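Local coordinates for protein pantothenate kinase (Coxiella burnetii, PDB 3TQC) that catalyses the ATP-dependent phosphorylation of pantothenate to 4'-phosphopantothenate, the first step of coenzyme A biosynthesis, at residues E88-G96 / V163-Q171. Residues are numbered along the deposited sequence; the frame is centred on the assembly and turned at random.
Sequences EPKVPYIIG and VLNAIKSGQ
In the P-loop kinase core, the strand that runs on toward the Walker A loop is packed at its start by the C-terminal end of helix 157-168, with Val-91, Pro-92 and Ile-94 meeting Leu-164, Ile-167 and Lys-168. The axes of the short segments 93-96 and 163-168 pass 10.4 Å apart at 147°, roughly antiparallel. Lys-168 reaches across the interface. Its CB starts off away from the strand, but a bend at chi2 (-63°) and an extended outer chain carry the amine back to the residue just ahead of the strand, where NZ donates to Pro-92 O over 2.8 Å. The bond lies in the carbonyl plane with a C=O...N angle of 160°. Asp-228, which also accepts from Ile-94 N, forms a salt bridge with the same amine, so a carboxylate and a carbonyl grip the buried charge together.

The aliphatic part of the lysine is used too: CE lies 4.0 Å from Ile-94 CG1, the two side chains lying alongside but running in opposing senses. Beyond it, Ile-94 CD1 reaches Ile-167 CG2 at 4.1 Å and also touches Leu-164 CD2. Pro-92 crosses Ile-167 almost perpendicularly, Pro-92 CG 3.6 Å from Ile-167 CG2. The helix ends in a Schellman motif: Gly-170, at positive phi, bonds through its N to Ile-167 O, and Gln-171 N to Ala-166 O. Val-91 covers the turn, its CG1 3.5 Å from Lys-168 O and 3.6 Å from Gly-170 N.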
ATOM      1  N   GLU B  88       5.069  20.119  13.309  1.00 31.74           N
ATOM      2  CA  GLU B  88       5.336  20.012  11.897  1.00 31.20           C
ATOM      3  C   GLU B  88       4.038  20.138  11.110  1.00 30.25           C
ATOM      4  O   GLU B  88       2.995  19.657  11.539  1.00 29.53           O
ATOM      5  CB  GLU B  88       6.035  18.687  11.549  1.00 30.76           C
ATOM      6  CG  GLU B  88       7.530  18.654  11.860  1.00 33.23           C
ATOM      7  CD  GLU B  88       7.883  17.877  13.119  1.00 36.88           C
ATOM      8  OE1 GLU B  88       7.041  17.808  14.046  1.00 36.91           O
ATOM      9  OE2 GLU B  88       9.019  17.333  13.171  1.00 39.19           O
ATOM     10  N   PRO B  89       4.099  20.791   9.947  1.00 29.84           N
ATOM     11  CA  PRO B  89       2.893  20.911   9.156  1.00 28.83           C
ATOM     12  C   PRO B  89       2.573  19.620   8.429  1.00 26.85           C
ATOM     13  O   PRO B  89       3.408  18.714   8.354  1.00 25.95           O
ATOM     14  CB  PRO B  89       3.229  22.014   8.158  1.00 29.47           C
ATOM     15  CG  PRO B  89       4.704  22.059   8.083  1.00 30.46           C
ATOM     16  CD  PRO B  89       5.271  21.387   9.289  1.00 30.68           C
ATOM     17  N   LYS B  90       1.361  19.549   7.903  1.00 25.87           N
ATOM     18  CA  LYS B  90       0.971  18.449   7.035  1.00 24.51           C
ATOM     19  C   LYS B  90       1.827  18.361   5.774  1.00 23.45           C
ATOM     20  O   LYS B  90       2.450  19.324   5.334  1.00 23.66           O
ATOM     21  CB  LYS B  90      -0.496  18.571   6.632  1.00 24.47           C
ATOM     22  CG  LYS B  90      -0.780  19.677   5.616  1.00 25.93           C
ATOM     23  CD  LYS B  90      -2.282  19.932   5.484  1.00 27.47           C
ATOM     24  CE  LYS B  90      -2.574  21.015   4.440  1.00 29.16           C
ATOM     25  NZ  LYS B  90      -2.588  20.464   3.044  1.00 28.14           N
ATOM     26  N   VAL B  91       1.828  17.171   5.207  1.00 21.91           N
ATOM     27  CA  VAL B  91       2.387  16.927   3.908  1.00 20.90           C
ATOM     28  C   VAL B  91       1.170  16.727   2.978  1.00 20.98           C
ATOM     29  O   VAL B  91       0.043  16.563   3.466  1.00 20.58           O
ATOM     30  CB  VAL B  91       3.288  15.673   3.917  1.00 20.03           C
ATOM     31  CG1 VAL B  91       4.559  15.942   4.664  1.00 20.32           C
ATOM     32  CG2 VAL B  91       2.565  14.502   4.514  1.00 17.05           C
ATOM     33  N   PRO B  92       1.394  16.715   1.652  1.00 20.62           N
ATOM     34  CA  PRO B  92       0.271  16.641   0.724  1.00 20.11           C
ATOM     35  C   PRO B  92      -0.384  15.267   0.701  1.00 19.13           C
ATOM     36  O   PRO B  92       0.252  14.247   0.959  1.00 19.27           O
ATOM     37  CB  PRO B  92       0.913  16.947  -0.642  1.00 20.18           C
ATOM     38  CG  PRO B  92       2.214  17.623  -0.321  1.00 21.58           C
ATOM     39  CD  PRO B  92       2.664  16.892   0.937  1.00 21.14           C
ATOM     40  N   TYR B  93      -1.667  15.272   0.419  1.00 18.27           N
ATOM     41  CA  TYR B  93      -2.399  14.068   0.141  1.00 17.50           C
ATOM     42  C   TYR B  93      -2.125  13.735  -1.322  1.00 16.67           C
ATOM     43  O   TYR B  93      -2.272  14.600  -2.167  1.00 17.59           O
ATOM     44  CB  TYR B  93      -3.884  14.316   0.367  1.00 16.67           C
ATOM     45  CG  TYR B  93      -4.686  13.056   0.410  1.00 17.41           C
ATOM     46  CD1 TYR B  93      -4.934  12.416   1.604  1.00 16.89           C
ATOM     47  CD2 TYR B  93      -5.209  12.501  -0.756  1.00 16.03           C
ATOM     48  CE1 TYR B  93      -5.663  11.259   1.642  1.00 17.21           C
ATOM     49  CE2 TYR B  93      -5.922  11.345  -0.728  1.00 16.02           C
ATOM     50  CZ  TYR B  93      -6.166  10.731   0.476  1.00 16.91           C
ATOM     51  OH  TYR B  93      -6.892   9.567   0.510  1.00 16.06           O
ATOM     52  N   ILE B  94      -1.702  12.512  -1.616  1.00 15.92           N
ATOM     53  CA  ILE B  94      -1.342  12.146  -2.982  1.00 15.65           C
ATOM     54  C   ILE B  94      -2.282  11.092  -3.520  1.00 15.12           C
ATOM     55  O   ILE B  94      -2.432  10.028  -2.923  1.00 15.29           O
ATOM     56  CB  ILE B  94       0.082  11.617  -3.084  1.00 15.98           C
ATOM     57  CG1 ILE B  94       1.079  12.639  -2.523  1.00 16.23           C
ATOM     58  CG2 ILE B  94       0.411  11.309  -4.528  1.00 15.72           C
ATOM     59  CD1 ILE B  94       2.520  12.411  -2.989  1.00 16.40           C
ATOM     60  N   ILE B  95      -2.896  11.396  -4.657  1.00 14.80           N
ATOM     61  CA  ILE B  95      -3.843  10.512  -5.297  1.00 14.77           C
ATOM     62  C   ILE B  95      -3.196   9.947  -6.564  1.00 15.37           C
ATOM     63  O   ILE B  95      -2.758  10.701  -7.426  1.00 16.52           O
ATOM     64  CB  ILE B  95      -5.122  11.265  -5.674  1.00 14.83           C
ATOM     65  CG1 ILE B  95      -5.828  11.792  -4.421  1.00 15.94           C
ATOM     66  CG2 ILE B  95      -6.083  10.374  -6.464  1.00 13.21           C
ATOM     67  CD1 ILE B  95      -6.924  12.856  -4.743  1.00 16.12           C
ATOM     68  N   GLY B  96      -3.142   8.630  -6.674  1.00 15.26           N
ATOM     69  CA  GLY B  96      -2.525   7.973  -7.812  1.00 15.92           C
ATOM     70  C   GLY B  96      -3.547   7.741  -8.898  1.00 16.45           C
ATOM     71  O   GLY B  96      -4.692   7.401  -8.609  1.00 16.56           O
ATOM     72  N   VAL B 163      11.579  11.897  -5.457  1.00 22.13           N
ATOM     73  CA  VAL B 163      10.622  12.991  -5.547  1.00 20.85           C
ATOM     74  C   VAL B 163       9.407  12.748  -4.657  1.00 19.55           C
ATOM     75  O   VAL B 163       8.994  13.632  -3.911  1.00 19.99           O
ATOM     76  CB  VAL B 163      10.178  13.229  -6.994  1.00 20.61           C
ATOM     77  CG1 VAL B 163       8.884  13.996  -7.011  1.00 19.15           C
ATOM     78  CG2 VAL B 163      11.297  13.976  -7.772  1.00 20.86           C
ATOM     79  N   LEU B 164       8.836  11.557  -4.711  1.00 17.84           N
ATOM     80  CA  LEU B 164       7.707  11.279  -3.842  1.00 16.94           C
ATOM     81  C   LEU B 164       8.137  11.339  -2.375  1.00 17.09           C
ATOM     82  O   LEU B 164       7.454  11.914  -1.538  1.00 16.92           O
ATOM     83  CB  LEU B 164       7.093   9.937  -4.192  1.00 16.07           C
ATOM     84  CG  LEU B 164       6.528   9.970  -5.619  1.00 16.49           C
ATOM     85  CD1 LEU B 164       6.095   8.589  -6.097  1.00 17.75           C
ATOM     86  CD2 LEU B 164       5.365  10.940  -5.673  1.00 15.95           C
ATOM     87  N   ASN B 165       9.277  10.745  -2.067  1.00 17.54           N
ATOM     88  CA  ASN B 165       9.802  10.788  -0.717  1.00 17.95           C
ATOM     89  C   ASN B 165       9.948  12.227  -0.262  1.00 17.92           C
ATOM     90  O   ASN B 165       9.563  12.569   0.833  1.00 17.19           O
ATOM     91  CB  ASN B 165      11.161  10.080  -0.642  1.00 18.67           C
ATOM     92  CG  ASN B 165      11.721  10.043   0.755  1.00 19.70           C
ATOM     93  OD1 ASN B 165      11.125   9.450   1.650  1.00 21.73           O
ATOM     94  ND2 ASN B 165      12.869  10.681   0.956  1.00 18.24           N
ATOM     95  N   ALA B 166      10.512  13.063  -1.119  1.00 18.66           N
ATOM     96  CA  ALA B 166      10.717  14.457  -0.768  1.00 19.29           C
ATOM     97  C   ALA B 166       9.377  15.150  -0.496  1.00 18.50           C
ATOM     98  O   ALA B 166       9.243  15.924   0.452  1.00 18.09           O
ATOM     99  CB  ALA B 166      11.474  15.159  -1.852  1.00 20.41           C
ATOM    100  N   ILE B 167       8.377  14.858  -1.315  1.00 17.50           N
ATOM    101  CA  ILE B 167       7.076  15.494  -1.139  1.00 16.94           C
ATOM    102  C   ILE B 167       6.473  15.057   0.193  1.00 16.54           C
ATOM    103  O   ILE B 167       5.976  15.874   0.949  1.00 16.19           O
ATOM    104  CB  ILE B 167       6.147  15.223  -2.324  1.00 16.28           C
ATOM    105  CG1 ILE B 167       6.687  15.951  -3.564  1.00 17.49           C
ATOM    106  CG2 ILE B 167       4.727  15.711  -2.036  1.00 14.56           C
ATOM    107  CD1 ILE B 167       5.982  15.596  -4.841  1.00 15.05           C
ATOM    108  N   LYS B 168       6.585  13.772   0.493  1.00 16.50           N
ATOM    109  CA  LYS B 168       5.993  13.195   1.682  1.00 16.41           C
ATOM    110  C   LYS B 168       6.849  13.432   2.899  1.00 17.27           C
ATOM    111  O   LYS B 168       6.473  13.036   4.006  1.00 17.48           O
ATOM    112  CB  LYS B 168       5.749  11.697   1.482  1.00 16.29           C
ATOM    113  CG  LYS B 168       4.453  11.397   0.711  1.00 15.90           C
ATOM    114  CD  LYS B 168       3.223  11.888   1.471  1.00 15.51           C
ATOM    115  CE  LYS B 168       1.966  11.163   1.042  1.00 14.21           C
ATOM    116  NZ  LYS B 168       0.789  11.631   1.796  1.00 12.75           N
ATOM    117  N   SER B 169       7.992  14.081   2.695  1.00 18.28           N
ATOM    118  CA  SER B 169       8.826  14.548   3.780  1.00 19.14           C
ATOM    119  C   SER B 169       8.566  16.026   4.101  1.00 20.52           C
ATOM    120  O   SER B 169       9.093  16.541   5.060  1.00 21.88           O
ATOM    121  CB  SER B 169      10.283  14.346   3.432  1.00 19.79           C
ATOM    122  OG  SER B 169      10.543  12.995   3.191  1.00 17.79           O
ATOM    123  N   GLY B 170       7.750  16.704   3.302  1.00 21.06           N
ATOM    124  CA  GLY B 170       7.427  18.108   3.551  1.00 22.22           C
ATOM    125  C   GLY B 170       8.351  19.082   2.854  1.00 23.55           C
ATOM    126  O   GLY B 170       8.250  20.297   3.082  1.00 24.78           O
ATOM    127  N   GLN B 171       9.230  18.559   1.995  1.00 23.33           N
ATOM    128  CA  GLN B 171      10.223  19.364   1.289  1.00 25.01           C
ATOM    129  C   GLN B 171       9.581  20.391   0.358  1.00 24.54           C
ATOM    130  O   GLN B 171       8.621  20.105  -0.333  1.00 22.83           O
ATOM    131  CB  GLN B 171      11.150  18.463   0.474  1.00 25.60           C
ATOM    132  CG  GLN B 171      12.297  19.173  -0.265  1.00 29.89           C
ATOM    133  CD  GLN B 171      13.313  18.170  -0.853  1.00 34.33           C
ATOM    134  OE1 GLN B 171      13.518  17.074  -0.305  1.00 35.97           O
ATOM    135  NE2 GLN B 171      13.931  18.536  -1.978  1.00 35.71           N
TER